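Local coordinates for CglIIR protein (Corynebacterium glutamicum, PDB 6F1S) that forms the C-terminal domain of the CglI restriction endonuclease H subunit, which contains a DEAD-Z1 helicase-like motor and probably couples NTP hydrolysis to work on DNA, at residues 27-32 with 150-155; 60-65 with 75-80; 108-113 with 128-133. One frame throughout, in Å; residues are numbered along the deposited sequence.

Interaction 1 (27-32 with 150-155); sequences PRIKNV and DPIWVP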
# COMPACT_ATOMS: atom_id res chain seq x y z
N PRO A 27 -5.04 -8.39 1.84
CA PRO A 27 -5.68 -7.25 2.51
C PRO A 27 -7.20 -7.28 2.39
O PRO A 27 -7.75 -7.87 1.47
CB PRO A 27 -5.11 -6.04 1.76
CG PRO A 27 -4.80 -6.56 0.41
CD PRO A 27 -4.36 -7.98 0.59
N ARG A 28 -7.87 -6.64 3.35
CA ARG A 28 -9.31 -6.42 3.29
C ARG A 28 -9.62 -4.93 3.47
O ARG A 28 -9.04 -4.28 4.34
CB ARG A 28 -10.03 -7.24 4.37
N ILE A 29 -10.52 -4.39 2.66
CA ILE A 29 -10.95 -3.00 2.79
C ILE A 29 -12.28 -2.90 3.50
O ILE A 29 -13.25 -3.53 3.10
CB ILE A 29 -11.10 -2.28 1.43
CG1 ILE A 29 -9.96 -2.63 0.48
CG2 ILE A 29 -11.22 -0.77 1.64
CD1 ILE A 29 -8.67 -2.11 0.92
N LYS A 30 -12.34 -2.07 4.54
CA LYS A 30 -13.58 -1.83 5.27
C LYS A 30 -14.67 -1.34 4.32
O LYS A 30 -15.75 -1.93 4.24
CB LYS A 30 -13.36 -0.81 6.39
CG LYS A 30 -12.34 -1.23 7.43
N ASN A 31 -14.37 -0.26 3.61
CA ASN A 31 -15.31 0.32 2.65
C ASN A 31 -14.61 0.55 1.32
O ASN A 31 -13.96 1.57 1.11
CB ASN A 31 -15.89 1.63 3.20
CG ASN A 31 -17.07 2.14 2.38
OD1 ASN A 31 -17.28 1.72 1.24
ND2 ASN A 31 -17.83 3.05 2.96
N VAL A 32 -14.77 -0.42 0.41
CA VAL A 32 -14.05 -0.43 -0.86
C VAL A 32 -14.33 0.81 -1.69
O VAL A 32 -13.40 1.49 -2.14
CB VAL A 32 -14.41 -1.69 -1.68
CG1 VAL A 32 -13.77 -1.63 -3.05
CG2 VAL A 32 -13.98 -2.94 -0.94
N ASP A 150 -13.06 -6.81 -5.53
CA ASP A 150 -12.79 -6.32 -6.87
C ASP A 150 -13.54 -5.01 -7.04
O ASP A 150 -14.77 -4.99 -7.05
CB ASP A 150 -13.22 -7.35 -7.93
CG ASP A 150 -12.90 -6.90 -9.35
OD1 ASP A 150 -11.87 -6.22 -9.54
OD2 ASP A 150 -13.66 -7.23 -10.27
N PRO A 151 -12.81 -3.88 -7.15
CA PRO A 151 -11.35 -3.80 -7.16
C PRO A 151 -10.74 -3.90 -5.77
O PRO A 151 -11.45 -3.77 -4.78
CB PRO A 151 -11.09 -2.42 -7.76
CG PRO A 151 -12.24 -1.61 -7.23
CD PRO A 151 -13.43 -2.55 -7.21
N ILE A 152 -9.43 -4.14 -5.72
CA ILE A 152 -8.70 -4.15 -4.46
C ILE A 152 -7.56 -3.14 -4.55
O ILE A 152 -7.08 -2.82 -5.64
CB ILE A 152 -8.15 -5.56 -4.13
CG1 ILE A 152 -7.67 -5.65 -2.68
CG2 ILE A 152 -7.02 -5.95 -5.09
CD1 ILE A 152 -8.76 -5.57 -1.65
N TRP A 153 -7.14 -2.61 -3.41
CA TRP A 153 -5.89 -1.88 -3.31
C TRP A 153 -4.95 -2.69 -2.43
O TRP A 153 -5.35 -3.13 -1.35
CB TRP A 153 -6.09 -0.48 -2.72
CG TRP A 153 -6.66 0.54 -3.65
CD1 TRP A 153 -7.97 0.86 -3.81
CD2 TRP A 153 -5.92 1.39 -4.54
NE1 TRP A 153 -8.11 1.85 -4.75
CE2 TRP A 153 -6.87 2.20 -5.21
CE3 TRP A 153 -4.57 1.55 -4.85
CZ2 TRP A 153 -6.50 3.15 -6.16
CZ3 TRP A 153 -4.20 2.50 -5.79
CH2 TRP A 153 -5.17 3.29 -6.44
N VAL A 154 -3.73 -2.91 -2.89
CA VAL A 154 -2.75 -3.66 -2.10
C VAL A 154 -1.62 -2.75 -1.62
O VAL A 154 -0.97 -2.09 -2.43
CB VAL A 154 -2.17 -4.84 -2.91
CG1 VAL A 154 -1.33 -5.72 -2.01
CG2 VAL A 154 -3.29 -5.64 -3.57
N PRO A 155 -1.40 -2.69 -0.31
CA PRO A 155 -0.37 -1.81 0.25
C PRO A 155 1.01 -2.47 0.37
O PRO A 155 1.13 -3.63 0.72
CB PRO A 155 -0.92 -1.49 1.64
CG PRO A 155 -1.65 -2.75 2.02
CD PRO A 155 -2.24 -3.30 0.74
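Pro-27, just before strand 28-29 of a small two-stranded sheet, and Ile-29 within it pack against Ile-152 to Pro-155 of the five-stranded mixed sheet of this alpha/beta domain. No hydrogen bond joins the two segments: strand 28-29 pairs with strand 64-65, while strand 152-158 pairs with strands 21-23 and 126-132, so apolar groups packing on side chains and carbonyl oxygens join the two sheets and the start of helix 32-46. The ring of Pro-27 lies at the Val-154 end, its CB 4.1 Å from Pro-155 CD and its CG 4.3 Å from Val-154 CG1. In Ile-152, chi2 (68°) carries CD1 on to Ile-29 CG1, 3.8 Å away, as the two isoleucines cross obliquely. The carbonyl O of Pro-27, near that same methyl, accepts a hydrogen bond from Ser-148 OG. Trp-153 takes part mostly through its backbone; its indole lies toward helix 32-46, where NE1 donates to Asp-36 OD1. At the far end of the contact a cis peptide bond precedes Pro-151. There Val-32, in the first turn of helix 32-46, puts CG1 anti to its backbone N (chi1 174°), and this methyl sits 3.6 Å from Pro-151 O.

Interaction 2 (60-65 with 75-80); sequences ILNAFT and TFKAAL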
# COMPACT_ATOMS: atom_id res chain seq x y z
N ILE A 60 -5.36 6.71 5.70
CA ILE A 60 -5.49 5.81 4.56
C ILE A 60 -5.24 4.37 4.99
O ILE A 60 -5.98 3.46 4.63
CB ILE A 60 -4.52 6.20 3.43
CG1 ILE A 60 -4.99 7.50 2.76
CG2 ILE A 60 -4.39 5.08 2.41
CD1 ILE A 60 -3.97 8.12 1.85
N LEU A 61 -4.20 4.17 5.80
CA LEU A 61 -3.86 2.85 6.31
C LEU A 61 -4.99 2.27 7.17
O LEU A 61 -5.25 1.07 7.14
CB LEU A 61 -2.55 2.90 7.09
CG LEU A 61 -1.28 3.15 6.27
CD1 LEU A 61 -0.05 3.30 7.16
CD2 LEU A 61 -1.06 2.05 5.24
N ASN A 62 -5.66 3.13 7.93
CA ASN A 62 -6.77 2.70 8.79
C ASN A 62 -7.94 2.14 8.00
O ASN A 62 -8.80 1.47 8.55
CB ASN A 62 -7.27 3.85 9.66
CG ASN A 62 -6.34 4.15 10.81
OD1 ASN A 62 -5.72 3.24 11.37
ND2 ASN A 62 -6.23 5.42 11.17
N ALA A 63 -7.99 2.44 6.71
CA ALA A 63 -9.05 1.92 5.86
C ALA A 63 -8.83 0.44 5.59
O ALA A 63 -9.71 -0.24 5.06
CB ALA A 63 -9.14 2.70 4.57
N PHE A 64 -7.64 -0.04 5.95
CA PHE A 64 -7.28 -1.44 5.73
C PHE A 64 -7.43 -2.28 6.99
O PHE A 64 -7.15 -1.82 8.10
CB PHE A 64 -5.83 -1.55 5.23
CG PHE A 64 -5.63 -1.12 3.80
CD1 PHE A 64 -5.66 -2.04 2.77
CD2 PHE A 64 -5.39 0.21 3.50
CE1 PHE A 64 -5.46 -1.64 1.45
CE2 PHE A 64 -5.19 0.62 2.19
CZ PHE A 64 -5.23 -0.31 1.16
N THR A 65 -7.88 -3.51 6.79
CA THR A 65 -7.84 -4.54 7.83
C THR A 65 -6.94 -5.67 7.34
O THR A 65 -7.25 -6.32 6.34
CB THR A 65 -9.24 -5.09 8.16
OG1 THR A 65 -10.07 -4.03 8.66
CG2 THR A 65 -9.15 -6.20 9.20
N THR A 75 2.32 -1.54 13.92
CA THR A 75 3.73 -1.22 14.14
C THR A 75 4.21 -0.14 13.18
O THR A 75 4.90 0.80 13.58
CB THR A 75 4.63 -2.47 13.98
OG1 THR A 75 4.38 -3.36 15.07
CG2 THR A 75 6.09 -2.09 13.98
N PHE A 76 3.85 -0.28 11.91
CA PHE A 76 4.24 0.68 10.89
C PHE A 76 3.69 2.06 11.23
O PHE A 76 4.42 3.05 11.19
CB PHE A 76 3.76 0.22 9.51
CG PHE A 76 4.15 1.14 8.39
CD1 PHE A 76 5.46 1.19 7.94
CD2 PHE A 76 3.20 1.94 7.78
CE1 PHE A 76 5.82 2.04 6.91
CE2 PHE A 76 3.56 2.79 6.74
CZ PHE A 76 4.87 2.84 6.30
N LYS A 77 2.41 2.11 11.58
CA LYS A 77 1.78 3.36 12.00
C LYS A 77 2.47 3.94 13.23
O LYS A 77 2.72 5.14 13.29
CB LYS A 77 0.28 3.14 12.26
CG LYS A 77 -0.56 3.06 10.99
CD LYS A 77 -2.05 3.07 11.28
CE LYS A 77 -2.47 1.81 12.03
NZ LYS A 77 -3.91 1.85 12.43
N ALA A 78 2.80 3.08 14.19
CA ALA A 78 3.54 3.52 15.37
C ALA A 78 4.88 4.14 14.99
O ALA A 78 5.27 5.18 15.52
CB ALA A 78 3.75 2.36 16.33
N ALA A 79 5.58 3.51 14.05
CA ALA A 79 6.85 4.03 13.56
C ALA A 79 6.69 5.41 12.93
O ALA A 79 7.52 6.29 13.13
CB ALA A 79 7.46 3.08 12.55
N LEU A 80 5.60 5.60 12.19
CA LEU A 80 5.34 6.88 11.54
C LEU A 80 5.09 7.98 12.57
O LEU A 80 5.54 9.11 12.38
CB LEU A 80 4.14 6.77 10.60
CG LEU A 80 4.31 5.80 9.43
CD1 LEU A 80 3.04 5.77 8.61
CD2 LEU A 80 5.51 6.17 8.58
O HOH W 1 -4.88 -0.03 10.14
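Leu-61 and Lys-77 have the closest CA atoms across this contact, 8.0 Å apart, where the last part of helix 54-61 and the type I turn from Leu-61 to Phe-64 lie beside the continuous helix 73-86. Leu-61 carries the apolar part. Its CD1 meets the Phe-76 ring at the edge, in the ring plane, 3.6 Å from CD2, and the two side chains cross at about a right angle. One face of the Phe-76 ring is covered toward the rim by Leu-80 CG from the next helical turn. The same Leu-61 methyl also touches Leu-80 CD1 at 4.2 Å and Lys-77 CG at 3.9 Å. Beyond this patch a bend at chi3 (-66°) turns CE of Lys-77 toward Asn-62, and NZ, with chi4 anti, donates to Asn-62 OD1 nearly along the C=O axis; the modelled 2.5 Å is shorter than usual, so the exact length is doubtful. A water accepts from Lys-77 NZ and donates to Leu-61 O, so the ammonium is tied to the turn twice; Leu-61 O also accepts the turn bond from Phe-64 N. The arrangement is a helix and its following turn packed against helix 73-86, with the Leu-61, Phe-76 and Leu-80 cluster inside and the Asn-62 to Lys-77 bond beside it, at the turn leading into strand 64-65.

Interaction 3 (108-113 with 128-133); sequences ALLSPT and ILYRIE. With EDO (1,2-ethanediol), chain C.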
# COMPACT_ATOMS: atom_id res chain seq x y z
N ALA A 108 4.42 -12.08 -4.50
CA ALA A 108 5.04 -10.82 -4.93
C ALA A 108 3.99 -9.83 -5.39
O ALA A 108 2.88 -10.21 -5.76
CB ALA A 108 6.04 -11.08 -6.04
N LEU A 109 4.34 -8.55 -5.37
CA LEU A 109 3.42 -7.49 -5.78
C LEU A 109 4.04 -6.54 -6.80
O LEU A 109 3.51 -6.36 -7.89
CB LEU A 109 2.94 -6.68 -4.57
CG LEU A 109 1.96 -5.55 -4.92
CD1 LEU A 109 0.66 -6.14 -5.47
CD2 LEU A 109 1.71 -4.65 -3.72
N LEU A 110 5.16 -5.94 -6.43
CA LEU A 110 5.76 -4.84 -7.17
C LEU A 110 6.31 -5.20 -8.55
O LEU A 110 6.85 -6.28 -8.77
CB LEU A 110 6.89 -4.20 -6.35
CG LEU A 110 6.49 -3.69 -4.96
CD1 LEU A 110 7.71 -3.08 -4.27
CD2 LEU A 110 5.35 -2.69 -5.06
N SER A 111 6.15 -4.25 -9.46
CA SER A 111 6.75 -4.28 -10.79
C SER A 111 8.27 -4.07 -10.69
O SER A 111 8.76 -3.60 -9.66
CB SER A 111 6.14 -3.18 -11.66
OG SER A 111 6.73 -1.93 -11.34
N PRO A 112 9.01 -4.39 -11.76
CA PRO A 112 10.46 -4.15 -11.71
C PRO A 112 10.79 -2.68 -11.50
O PRO A 112 11.77 -2.36 -10.83
CB PRO A 112 10.95 -4.62 -13.09
CG PRO A 112 9.90 -5.58 -13.55
CD PRO A 112 8.61 -5.05 -13.02
N THR A 113 9.97 -1.79 -12.05
CA THR A 113 10.17 -0.35 -11.89
C THR A 113 9.97 0.09 -10.44
O THR A 113 10.74 0.89 -9.92
CB THR A 113 9.21 0.45 -12.80
OG1 THR A 113 9.53 0.19 -14.17
CG2 THR A 113 9.32 1.94 -12.53
N ILE A 128 3.44 2.22 -1.18
CA ILE A 128 3.07 1.96 -2.56
C ILE A 128 1.72 1.25 -2.58
O ILE A 128 1.56 0.20 -1.95
CB ILE A 128 4.13 1.11 -3.29
CG1 ILE A 128 5.50 1.80 -3.23
CG2 ILE A 128 3.71 0.84 -4.72
CD1 ILE A 128 6.62 1.03 -3.96
N LEU A 129 0.75 1.81 -3.29
CA LEU A 129 -0.57 1.20 -3.40
C LEU A 129 -0.84 0.73 -4.83
O LEU A 129 -0.74 1.50 -5.78
CB LEU A 129 -1.66 2.17 -2.93
CG LEU A 129 -1.71 2.41 -1.41
CD1 LEU A 129 -2.54 3.64 -1.05
CD2 LEU A 129 -2.24 1.19 -0.70
N TYR A 130 -1.17 -0.55 -4.97
CA TYR A 130 -1.49 -1.14 -6.27
C TYR A 130 -2.98 -1.40 -6.38
O TYR A 130 -3.55 -2.11 -5.55
CB TYR A 130 -0.72 -2.45 -6.48
CG TYR A 130 0.62 -2.32 -7.16
CD1 TYR A 130 1.39 -1.18 -7.01
CD2 TYR A 130 1.13 -3.35 -7.96
CE1 TYR A 130 2.63 -1.06 -7.62
CE2 TYR A 130 2.36 -3.23 -8.58
CZ TYR A 130 3.10 -2.08 -8.40
OH TYR A 130 4.33 -1.94 -9.01
N ARG A 131 -3.60 -0.84 -7.41
CA ARG A 131 -5.02 -1.07 -7.66
C ARG A 131 -5.19 -2.22 -8.65
O ARG A 131 -4.74 -2.14 -9.79
CB ARG A 131 -5.71 0.19 -8.19
CG ARG A 131 -7.24 0.15 -8.18
CD ARG A 131 -7.82 1.38 -8.87
NE ARG A 131 -9.27 1.45 -8.74
CZ ARG A 131 -10.13 0.87 -9.58
NH1 ARG A 131 -9.67 0.16 -10.60
NH2 ARG A 131 -11.44 1.00 -9.39
N ILE A 132 -5.83 -3.29 -8.20
CA ILE A 132 -6.02 -4.47 -9.04
C ILE A 132 -7.50 -4.73 -9.27
O ILE A 132 -8.27 -4.86 -8.31
CB ILE A 132 -5.38 -5.72 -8.40
CG1 ILE A 132 -3.88 -5.50 -8.21
CG2 ILE A 132 -5.64 -6.95 -9.26
CD1 ILE A 132 -3.20 -6.60 -7.43
N GLU A 133 -7.88 -4.82 -10.54
CA GLU A 133 -9.28 -5.00 -10.92
C GLU A 133 -9.40 -5.99 -12.08
O GLU A 133 -8.56 -6.02 -12.96
CB GLU A 133 -9.89 -3.65 -11.30
CG GLU A 133 -11.37 -3.69 -11.60
CD GLU A 133 -11.82 -2.51 -12.44
OE1 GLU A 133 -11.76 -1.36 -11.96
OE2 GLU A 133 -12.23 -2.74 -13.60
C1 EDO C . 3.03 -4.99 -11.50
O1 EDO C . 3.80 -6.13 -11.12
C2 EDO C . 2.63 -5.06 -12.97
O2 EDO C . 1.25 -5.42 -13.09
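Tyr-130 OH is the polar focus of this contact: Ser-111 N donates to it at 3.0 Å with a nearly straight N-H...O angle of 172°, the nitrogen lying at the ring edge near its plane. Ser-111 OG is 3.3 Å from Tyr-130 OH, a weak bond at most and unsettled; Asp-114 OD2 is a further close polar neighbour, undecided as a bond, and the place of OH is itself less sure. The firmer role of Ser-111 OG is at the N-cap, where it bonds to Asp-114 N and caps helix 112-120; with chi1 at 80°, OG sits between the backbone N and the carbonyl carbon. Leucines hold the rest of the tyrosine. Leu-109 slides past Tyr-130 in the opposite direction, and its chi1 of 180° sets CG 3.8 Å from CD2 of the ring, with CD1 equally near. Leu-110 crosses it at about a right angle, with its CD2 4.1 Å from Tyr-130 CZ and 3.9 Å from Ile-128 CG2. Leu-109 O lies obliquely to the ring, 3.4 Å from Tyr-130 CE2, and accepts a 3.3 Å bond from O1 of a 1,2-ethanediol, probably from the crystallisation liquor, whose C1 rests at the ring edge. Val-154 on the adjacent strand 152-158 and Phe-23 on the edge strand 21-23 also touch Leu-109. The contact closes a beta-alpha-beta unit, strand 92-100, helix 112-120 and strand 126-132, in which the loop before the helix folds back on the second of two parallel strands.

How the interactions relate
All three contacts are largely buried, but their chemistry differs. Interaction 1, without any hydrogen bond between its segments, joins the small sheet and the start of helix 32-46 to the large sheet; interaction 2 sets a helix end and turn against a helix, adding a lysine-asparagine bond and a water; interaction 3 sets a capped helix start against a strand through a tyrosine hydroxyl. Interactions 1 and 2 share the small sheet, and Phe-64 packs on both Ile-29 and Trp-153. Interactions 1 and 3 share the large sheet through Val-154 and Tyr-130, and Asp-36 accepts a hydrogen bond from Trp-153 NE1 and forms a salt bridge with Arg-131 NE. Interactions 2 and 3 lie on opposite sides of the chain's centre.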